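Side-chain contacts in phosphoribosylglycinamide synthetase (Anaerococcus prevotii, PDB 4DIM), which probably works as an ATP-dependent ligase of the ATP-grasp type, related to the phosphoribosylglycinamide synthetases of purine biosynthesis: residues Leu22-Ala25 with Ala26-Gly30; Arg131-Asn134 with Glu135-Ala139; Gly294-Tyr297 with Tyr298-Ile301. One frame throughout, in Å; residues are numbered along the deposited sequence.

Contact 1: Leu22-Ala25 with Ala26-Gly30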
ATOM      1  N   LEU A  22       9.727  -6.001   8.633  1.00 76.86           N
ATOM      2  CA  LEU A  22      10.729  -6.527   7.746  1.00 77.45           C
ATOM      3  C   LEU A  22      12.108  -6.550   8.415  1.00 83.77           C
ATOM      4  O   LEU A  22      12.889  -7.467   8.153  1.00 86.11           O
ATOM      5  CB  LEU A  22      10.712  -5.695   6.500  1.00 76.74           C
ATOM      6  CG  LEU A  22      11.549  -6.122   5.372  1.00 83.41           C
ATOM      7  CD1 LEU A  22      11.135  -7.502   4.866  1.00 87.06           C
ATOM      8  CD2 LEU A  22      11.431  -5.136   4.294  1.00 84.84           C
ATOM      9  N   TYR A  23      12.392  -5.592   9.309  1.00 80.19           N
ATOM     10  CA  TYR A  23      13.629  -5.574  10.092  1.00 80.30           C
ATOM     11  C   TYR A  23      13.624  -6.733  11.080  1.00 85.28           C
ATOM     12  O   TYR A  23      14.645  -7.379  11.303  1.00 88.53           O
ATOM     13  CB  TYR A  23      13.803  -4.233  10.834  1.00 81.60           C
ATOM     14  CG  TYR A  23      14.258  -3.096   9.952  1.00 82.99           C
ATOM     15  CD1 TYR A  23      15.616  -2.863   9.719  1.00 86.36           C
ATOM     16  CD2 TYR A  23      13.345  -2.236   9.369  1.00 83.00           C
ATOM     17  CE1 TYR A  23      16.044  -1.825   8.890  1.00 82.77           C
ATOM     18  CE2 TYR A  23      13.762  -1.183   8.548  1.00 84.09           C
ATOM     19  CZ  TYR A  23      15.117  -0.962   8.340  1.00 87.21           C
ATOM     20  OH  TYR A  23      15.555   0.027   7.499  1.00 86.72           O
ATOM     21  N   LYS A  24      12.473  -7.006  11.661  1.00 82.79           N
ATOM     22  CA  LYS A  24      12.311  -8.087  12.632  1.00 84.09           C
ATOM     23  C   LYS A  24      12.492  -9.458  11.943  1.00 88.40           C
ATOM     24  O   LYS A  24      13.209 -10.318  12.446  1.00 89.73           O
ATOM     25  CB  LYS A  24      10.921  -7.981  13.297  1.00 85.89           C
ATOM     26  CG  LYS A  24      10.803  -8.809  14.575  1.00113.84           C
ATOM     27  CD  LYS A  24       9.362  -9.164  14.947  1.00126.32           C
ATOM     28  CE  LYS A  24       8.962 -10.564  14.522  1.00135.41           C
ATOM     29  NZ  LYS A  24       7.554 -10.897  14.890  1.00144.53           N
ATOM     30  N   ALA A  25      11.867  -9.632  10.780  1.00 84.32           N
ATOM     31  CA  ALA A  25      11.920 -10.879  10.011  1.00 85.30           C
ATOM     32  C   ALA A  25      13.322 -11.168   9.538  1.00 88.27           C
ATOM     33  O   ALA A  25      13.818 -12.279   9.717  1.00 88.55           O
ATOM     34  CB  ALA A  25      10.978 -10.805   8.828  1.00 84.28           C
ATOM     35  N   ALA A  26      13.967 -10.161   8.965  1.00 84.99           N
ATOM     36  CA  ALA A  26      15.383 -10.247   8.562  1.00 86.90           C
ATOM     37  C   ALA A  26      16.279 -10.675   9.747  1.00 92.64           C
ATOM     38  O   ALA A  26      17.126 -11.541   9.585  1.00 94.47           O
ATOM     39  CB  ALA A  26      15.840  -8.909   8.027  1.00 86.58           C
ATOM     40  N   LYS A  27      16.053 -10.119  10.945  1.00 89.67           N
ATOM     41  CA  LYS A  27      16.819 -10.528  12.134  1.00 91.87           C
ATOM     42  C   LYS A  27      16.516 -12.005  12.467  1.00 97.94           C
ATOM     43  O   LYS A  27      17.451 -12.783  12.575  1.00100.75           O
ATOM     44  CB  LYS A  27      16.495  -9.627  13.345  1.00 94.14           C
ATOM     45  CG  LYS A  27      17.545  -9.702  14.448  1.00115.54           C
ATOM     46  CD  LYS A  27      17.302  -8.726  15.604  1.00123.93           C
ATOM     47  CE  LYS A  27      18.519  -8.597  16.507  1.00129.91           C
ATOM     48  NZ  LYS A  27      18.157  -8.299  17.931  1.00131.56           N
ATOM     49  N   GLU A  28      15.219 -12.407  12.534  1.00 93.01           N
ATOM     50  CA  GLU A  28      14.823 -13.795  12.826  1.00 94.54           C
ATOM     51  C   GLU A  28      15.484 -14.799  11.846  1.00 98.23           C
ATOM     52  O   GLU A  28      15.824 -15.914  12.240  1.00 98.86           O
ATOM     53  CB  GLU A  28      13.290 -13.964  12.782  1.00 94.52           C
ATOM     54  CG  GLU A  28      12.548 -13.419  13.994  1.00106.85           C
ATOM     55  CD  GLU A  28      11.048 -13.673  13.965  1.00130.09           C
ATOM     56  OE1 GLU A  28      10.584 -14.613  14.652  1.00136.16           O
ATOM     57  OE2 GLU A  28      10.341 -12.970  13.209  1.00122.90           O
ATOM     58  N   LEU A  29      15.648 -14.393  10.577  1.00 92.70           N
ATOM     59  CA  LEU A  29      16.311 -15.205   9.551  1.00 92.29           C
ATOM     60  C   LEU A  29      17.851 -15.247   9.674  1.00 95.53           C
ATOM     61  O   LEU A  29      18.471 -16.049   9.002  1.00 96.48           O
ATOM     62  CB  LEU A  29      15.979 -14.654   8.157  1.00 89.45           C
ATOM     63  CG  LEU A  29      14.565 -14.840   7.658  1.00 90.81           C
ATOM     64  CD1 LEU A  29      14.374 -14.108   6.369  1.00 89.58           C
ATOM     65  CD2 LEU A  29      14.236 -16.281   7.444  1.00 90.70           C
ATOM     66  N   GLY A  30      18.442 -14.358  10.459  1.00 92.32           N
ATOM     67  CA  GLY A  30      19.888 -14.239  10.612  1.00 94.49           C
ATOM     68  C   GLY A  30      20.551 -13.343   9.575  1.00 98.11           C
ATOM     69  O   GLY A  30      21.730 -13.524   9.296  1.00101.15           O
TER
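Over the carboxylate of Glu-28 lies the bent end of Lys-24: CE lies over OE2, on one face of the carboxylate, and NZ hangs over the same face, ending 3.9 Å from Glu-28 OE2 in a long salt bridge. The two side chains cross at a slant, one helical turn apart. The first torsion of Lys-24 sets CG anti to its N (chi1 -164°), and a bend farther out (chi3 99°) folds the butylamine over Glu-28, whose own first torsion (chi1 -76°) turns the carboxylate toward the lysine. The other flat group, the Tyr-23 ring, leans away toward Leu-48 and Cys-45, and its OH is hydrogen-bonded to Gly-14 O.

Beneath these side chains runs the regular bonding of helix 20-29. Glu-28 N reaches Lys-24 O at 2.9 Å, and Leu-29 N reaches Ala-25 O at 2.9 Å. Ala-26 N meets Leu-22 O at 3.0 Å. Gly-30 ends the helix in a Schellman motif with positive phi, a conformation easy for a residue without a side chain; two bonds reach back into the last turn, one of them from Gly-30 N to Lys-27 O at 2.8 Å.

The helix links strands 9-13 and 32-37 in a beta-alpha-beta unit of a parallel sheet, consistent with the Rossmann-like N-terminal domain of ATP-grasp enzymes. Small methyls suit its packed sides: Ala-26 lies on Thr-33, Ala-25 on Tyr-298. Lysine and glutamate suit the exposed side, where their chains can stay hydrated. At its length the ion pair is probably a modest, solvent-screened attraction that adds little to what the backbone bonds already hold.

Contact 2: Arg131-Asn134 with Glu135-Ala139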
ATOM      1  N   ARG A 131      -6.898  18.247 -26.086  1.00126.50           N
ATOM      2  CA  ARG A 131      -6.272  19.582 -26.302  1.00128.35           C
ATOM      3  C   ARG A 131      -7.286  20.642 -26.862  1.00131.70           C
ATOM      4  O   ARG A 131      -6.927  21.813 -26.896  1.00130.29           O
ATOM      5  CB  ARG A 131      -5.018  19.491 -27.220  1.00130.55           C
ATOM      6  CG  ARG A 131      -3.750  19.197 -26.413  1.00145.28           C
ATOM      7  CD  ARG A 131      -2.558  18.686 -27.204  1.00160.24           C
ATOM      8  NE  ARG A 131      -1.456  18.303 -26.311  1.00169.65           N
ATOM      9  CZ  ARG A 131      -0.252  17.883 -26.701  1.00189.47           C
ATOM     10  NH1 ARG A 131       0.041  17.785 -27.996  1.00183.25           N
ATOM     11  NH2 ARG A 131       0.670  17.560 -25.800  1.00173.63           N
ATOM     12  N   ASN A 132      -8.542  20.249 -27.222  1.00129.83           N
ATOM     13  CA  ASN A 132      -9.583  21.157 -27.761  1.00131.89           C
ATOM     14  C   ASN A 132     -11.016  20.571 -27.633  1.00135.93           C
ATOM     15  O   ASN A 132     -11.166  19.357 -27.494  1.00135.36           O
ATOM     16  CB  ASN A 132      -9.309  21.472 -29.258  1.00135.01           C
ATOM     17  CG  ASN A 132      -8.947  20.248 -30.073  1.00145.73           C
ATOM     18  OD1 ASN A 132      -9.793  19.392 -30.320  1.00135.52           O
ATOM     19  ND2 ASN A 132      -7.673  20.096 -30.456  1.00135.43           N
ATOM     20  N   GLU A 133     -12.058  21.428 -27.769  1.00133.12           N
ATOM     21  CA  GLU A 133     -13.484  21.030 -27.677  1.00132.82           C
ATOM     22  C   GLU A 133     -13.865  19.857 -28.629  1.00137.27           C
ATOM     23  O   GLU A 133     -14.764  19.073 -28.313  1.00136.02           O
ATOM     24  CB  GLU A 133     -14.411  22.235 -27.969  1.00135.43           C
ATOM     25  CG  GLU A 133     -14.433  23.291 -26.865  1.00143.91           C
ATOM     26  CD  GLU A 133     -15.786  23.644 -26.268  1.00154.99           C
ATOM     27  OE1 GLU A 133     -15.807  24.419 -25.282  1.00137.77           O
ATOM     28  OE2 GLU A 133     -16.823  23.166 -26.788  1.00138.55           O
ATOM     29  N   ASN A 134     -13.179  19.748 -29.776  1.00135.06           N
ATOM     30  CA  ASN A 134     -13.400  18.688 -30.761  1.00136.09           C
ATOM     31  C   ASN A 134     -12.786  17.379 -30.287  1.00136.30           C
ATOM     32  O   ASN A 134     -13.409  16.331 -30.439  1.00136.09           O
ATOM     33  CB  ASN A 134     -12.812  19.086 -32.121  1.00141.51           C
ATOM     34  CG  ASN A 134     -13.456  20.327 -32.698  1.00154.22           C
ATOM     35  OD1 ASN A 134     -12.966  21.468 -32.538  1.00139.59           O
ATOM     36  ND2 ASN A 134     -14.571  20.127 -33.380  1.00142.74           N
ATOM     37  N   GLU A 135     -11.567  17.433 -29.712  1.00130.74           N
ATOM     38  CA  GLU A 135     -10.906  16.241 -29.161  1.00128.99           C
ATOM     39  C   GLU A 135     -11.695  15.688 -27.915  1.00127.80           C
ATOM     40  O   GLU A 135     -11.634  14.488 -27.659  1.00124.67           O
ATOM     41  CB  GLU A 135      -9.429  16.522 -28.794  1.00129.92           C
ATOM     42  CG  GLU A 135      -8.402  16.406 -29.915  1.00139.12           C
ATOM     43  CD  GLU A 135      -6.991  16.789 -29.481  1.00144.03           C
ATOM     44  OE1 GLU A 135      -6.530  16.290 -28.421  1.00104.88           O
ATOM     45  OE2 GLU A 135      -6.354  17.604 -30.192  1.00132.92           O
ATOM     46  N   LEU A 136     -12.449  16.565 -27.176  1.00123.49           N
ATOM     47  CA  LEU A 136     -13.251  16.193 -26.001  1.00121.18           C
ATOM     48  C   LEU A 136     -14.347  15.217 -26.404  1.00128.14           C
ATOM     49  O   LEU A 136     -14.447  14.129 -25.839  1.00127.51           O
ATOM     50  CB  LEU A 136     -13.884  17.445 -25.324  1.00120.37           C
ATOM     51  CG  LEU A 136     -14.565  17.235 -23.934  1.00123.28           C
ATOM     52  CD1 LEU A 136     -13.621  16.574 -22.936  1.00120.78           C
ATOM     53  CD2 LEU A 136     -15.085  18.554 -23.331  1.00124.51           C
ATOM     54  N   LYS A 137     -15.137  15.589 -27.415  1.00127.61           N
ATOM     55  CA  LYS A 137     -16.237  14.770 -27.939  1.00128.40           C
ATOM     56  C   LYS A 137     -15.686  13.492 -28.625  1.00133.28           C
ATOM     57  O   LYS A 137     -16.296  12.423 -28.502  1.00133.47           O
ATOM     58  CB  LYS A 137     -17.089  15.598 -28.902  1.00132.98           C
ATOM     59  CG  LYS A 137     -17.798  16.782 -28.228  1.00144.25           C
ATOM     60  CD  LYS A 137     -17.936  18.008 -29.147  1.00157.69           C
ATOM     61  CE  LYS A 137     -18.410  19.236 -28.397  1.00163.73           C
ATOM     62  NZ  LYS A 137     -18.395  20.463 -29.247  1.00164.73           N
ATOM     63  N   ASN A 138     -14.518  13.593 -29.314  1.00129.83           N
ATOM     64  CA  ASN A 138     -13.855  12.421 -29.925  1.00130.35           C
ATOM     65  C   ASN A 138     -13.508  11.428 -28.820  1.00131.87           C
ATOM     66  O   ASN A 138     -13.787  10.229 -28.945  1.00133.11           O
ATOM     67  CB  ASN A 138     -12.585  12.842 -30.682  1.00130.58           C
ATOM     68  CG  ASN A 138     -11.700  11.696 -31.133  1.00151.18           C
ATOM     69  OD1 ASN A 138     -12.171  10.604 -31.490  1.00147.79           O
ATOM     70  ND2 ASN A 138     -10.389  11.931 -31.159  1.00140.90           N
ATOM     71  N   ALA A 139     -12.915  11.955 -27.725  1.00123.72           N
ATOM     72  CA  ALA A 139     -12.561  11.177 -26.541  1.00120.35           C
ATOM     73  C   ALA A 139     -13.809  10.575 -25.867  1.00121.99           C
ATOM     74  O   ALA A 139     -13.716   9.438 -25.421  1.00119.75           O
ATOM     75  CB  ALA A 139     -11.796  12.044 -25.537  1.00118.86           C
TER
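Asn-132 and Glu-135 grip each other at the start of helix 133-141. Asn-132 is the N-cap: its OD1 accepts from Glu-135 N at 2.7 Å. Placing CG between the backbone N and the carbonyl carbon (chi1 45°) brings the amide over the first turn. The amide's other end, ND2, donates a weak bond to Glu-135 OE2 at 2.8 Å, and the amide and carboxylate planes stand 90° apart. Glu-135 OE1 takes a second weak bond, from Arg-131 N at 3.1 Å, whereas in a classic capping box the N-cap's own N-H would be the donor.

Farther out, Leu-136 N bonds Asn-132 O at 3.1 Å. The helix belongs to the ATP-grasp domain; Leu-136, apolar as its buried place requires, and Ala-139 lie on Val-187 of strand 186-189 in a small antiparallel sheet. One turn along from Glu-133, which touches helix 166-179, Lys-137 runs past Glu-133 O, and its NZ forms a long salt bridge with Glu-133 OE2 at 4.0 Å.

Asparagine supplies both an acceptor for the helix and a donor for the glutamate. The acids Glu-133 and Glu-135 in the first turn probably interact favourably with the positive end of the helix dipole.

Contact 3: Gly294-Tyr297 with Tyr298-Ile301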
ATOM      1  N   GLY A 294      -1.839 -18.010   7.105  1.00 75.72           N
ATOM      2  CA  GLY A 294      -1.053 -18.674   8.138  1.00 77.28           C
ATOM      3  C   GLY A 294       0.398 -18.846   7.734  1.00 83.06           C
ATOM      4  O   GLY A 294       0.989 -19.930   7.912  1.00 86.74           O
ATOM      5  N   ILE A 295       0.978 -17.766   7.202  1.00 75.25           N
ATOM      6  CA  ILE A 295       2.354 -17.753   6.707  1.00 77.28           C
ATOM      7  C   ILE A 295       3.175 -16.637   7.377  1.00 85.60           C
ATOM      8  O   ILE A 295       2.661 -15.883   8.221  1.00 84.45           O
ATOM      9  CB  ILE A 295       2.368 -17.570   5.155  1.00 80.00           C
ATOM     10  CG1 ILE A 295       1.667 -16.265   4.732  1.00 78.25           C
ATOM     11  CG2 ILE A 295       1.797 -18.778   4.438  1.00 82.00           C
ATOM     12  CD1 ILE A 295       1.861 -15.888   3.370  1.00 88.51           C
ATOM     13  N   GLU A 296       4.479 -16.598   7.013  1.00 85.40           N
ATOM     14  CA  GLU A 296       5.485 -15.588   7.375  1.00 84.00           C
ATOM     15  C   GLU A 296       5.848 -14.837   6.080  1.00 84.09           C
ATOM     16  O   GLU A 296       6.683 -15.286   5.293  1.00 85.18           O
ATOM     17  CB  GLU A 296       6.693 -16.266   8.016  1.00 87.55           C
ATOM     18  CG  GLU A 296       6.338 -16.945   9.325  1.00 91.62           C
ATOM     19  CD  GLU A 296       7.513 -17.626   9.989  1.00116.44           C
ATOM     20  OE1 GLU A 296       7.850 -18.770   9.596  1.00103.34           O
ATOM     21  OE2 GLU A 296       8.120 -16.992  10.884  1.00107.72           O
ATOM     22  N   TYR A 297       5.129 -13.752   5.834  1.00 75.64           N
ATOM     23  CA  TYR A 297       5.161 -12.969   4.618  1.00 74.07           C
ATOM     24  C   TYR A 297       6.302 -11.967   4.601  1.00 80.09           C
ATOM     25  O   TYR A 297       6.921 -11.823   3.554  1.00 82.92           O
ATOM     26  CB  TYR A 297       3.816 -12.284   4.487  1.00 74.37           C
ATOM     27  CG  TYR A 297       3.565 -11.632   3.158  1.00 76.18           C
ATOM     28  CD1 TYR A 297       3.701 -12.345   1.976  1.00 80.01           C
ATOM     29  CD2 TYR A 297       3.047 -10.344   3.084  1.00 74.60           C
ATOM     30  CE1 TYR A 297       3.375 -11.775   0.748  1.00 81.42           C
ATOM     31  CE2 TYR A 297       2.773  -9.748   1.862  1.00 74.49           C
ATOM     32  CZ  TYR A 297       2.910 -10.474   0.694  1.00 79.31           C
ATOM     33  OH  TYR A 297       2.559  -9.921  -0.509  1.00 82.85           O
ATOM     34  N   TYR A 298       6.685 -11.354   5.747  1.00 75.11           N
ATOM     35  CA  TYR A 298       7.911 -10.552   5.761  1.00 74.19           C
ATOM     36  C   TYR A 298       9.111 -11.396   5.473  1.00 80.20           C
ATOM     37  O   TYR A 298      10.093 -10.855   4.988  1.00 84.65           O
ATOM     38  CB  TYR A 298       8.144  -9.835   7.074  1.00 74.79           C
ATOM     39  CG  TYR A 298       7.167  -8.713   7.385  1.00 76.44           C
ATOM     40  CD1 TYR A 298       7.188  -7.518   6.665  1.00 75.76           C
ATOM     41  CD2 TYR A 298       6.250  -8.825   8.433  1.00 77.05           C
ATOM     42  CE1 TYR A 298       6.309  -6.481   6.970  1.00 72.86           C
ATOM     43  CE2 TYR A 298       5.354  -7.808   8.722  1.00 75.51           C
ATOM     44  CZ  TYR A 298       5.444  -6.606   8.049  1.00 79.11           C
ATOM     45  OH  TYR A 298       4.647  -5.573   8.481  1.00 79.85           O
ATOM     46  N   LYS A 299       9.078 -12.689   5.816  1.00 76.74           N
ATOM     47  CA  LYS A 299      10.183 -13.614   5.568  1.00 79.06           C
ATOM     48  C   LYS A 299      10.245 -13.961   4.118  1.00 83.47           C
ATOM     49  O   LYS A 299      11.335 -14.120   3.605  1.00 84.98           O
ATOM     50  CB  LYS A 299      10.070 -14.885   6.418  1.00 82.59           C
ATOM     51  CG  LYS A 299      10.478 -14.626   7.851  1.00 84.75           C
ATOM     52  CD  LYS A 299      10.583 -15.872   8.650  1.00 83.61           C
ATOM     53  CE  LYS A 299      10.997 -15.535  10.056  1.00 85.07           C
ATOM     54  NZ  LYS A 299      11.012 -16.723  10.936  1.00 98.23           N
HETATM   55  N   MSE A 300       9.087 -14.036   3.445  1.00 79.49           N
HETATM   56  CA  MSE A 300       8.995 -14.294   2.000  1.00 78.77           C
HETATM   57  C   MSE A 300       9.555 -13.104   1.255  1.00 84.75           C
HETATM   58  O   MSE A 300      10.314 -13.275   0.296  1.00 88.08           O
HETATM   59  CB  MSE A 300       7.536 -14.551   1.555  1.00 78.10           C
HETATM   60  CG  MSE A 300       7.011 -15.912   1.952  1.00 81.92           C
HETATM   61 SE   MSE A 300       5.130 -16.122   1.787  0.75 83.31          SE
HETATM   62  CE  MSE A 300       5.071 -15.905  -0.135  1.00 79.52           C
ATOM     63  N   ILE A 301       9.258 -11.890   1.763  1.00 78.61           N
ATOM     64  CA  ILE A 301       9.773 -10.651   1.165  1.00 76.39           C
ATOM     65  C   ILE A 301      11.302 -10.570   1.320  1.00 79.07           C
ATOM     66  O   ILE A 301      12.001 -10.323   0.340  1.00 79.03           O
ATOM     67  CB  ILE A 301       9.068  -9.440   1.786  1.00 76.24           C
ATOM     68  CG1 ILE A 301       7.594  -9.410   1.345  1.00 73.18           C
ATOM     69  CG2 ILE A 301       9.780  -8.133   1.413  1.00 77.87           C
ATOM     70  CD1 ILE A 301       6.745  -8.445   2.112  1.00 74.52           C
TER
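Selenium meets the edge of an aromatic ring here: the SE of Met-300, a selenomethionine, lies 5.4 Å from the centroid of the Tyr-297 ring, 89° off its normal, in a Met-aromatic contact at the beginning of helix 297-305. Tyr-297 CD1 is the ring atom nearest SE, at 4.0 Å. Another flank of the selenium takes Ile-295 CD1 at 3.6 Å, the two side chains crossing at about a right angle. With Tyr-297 CG anti to the backbone N (chi1 -169°), one ring face comes under Ile-301 CD1, offset toward the rim and 4.2 Å from Tyr-297 CE2.

The long, flexible methionine-type chain, here carrying selenium as a label, and the branched isoleucines fit round the flat tyrosine; Trp-314 and Phe-313 continue the apolar surroundings. The backbone closes the turn: Ile-301 N bonds Tyr-297 O at 2.9 Å, and Tyr-297 N is held by Glu-290 OE2 of the preceding helix.

Charged ends suit the more exposed side, where the methylenes of Lys-299 run along the Glu-296 chain in the same direction. Their ends join in a salt bridge, Lys-299 NZ meeting Glu-296 OE2 at 2.9 Å from 38° above the carboxylate plane.

Contacts 1 and 3 adjoin, their centres about 11 Å apart, because helix 20-29 packs on helix 297-305. Ala-25 CB lies 3.5 Å from Tyr-298 CB, Leu-22 CD1 is 3.8 Å from Ile-301 CG2, and Leu-29 CD2 is 3.9 Å from Lys-299 CD, so the N-terminal parallel sheet domain is joined to a helix inserted in the chain between strands 270-277 and 323-329 of the long antiparallel sheet. Contact 2 stands apart, its centre about 54 Å from that of contact 1 and 49 Å from that of contact 3, across the chain's centre. Contacts 1 and 3 both border the glycine-rich, possibly Rossmann-type turn after strand 9-13, through Lys-24 and Tyr-298.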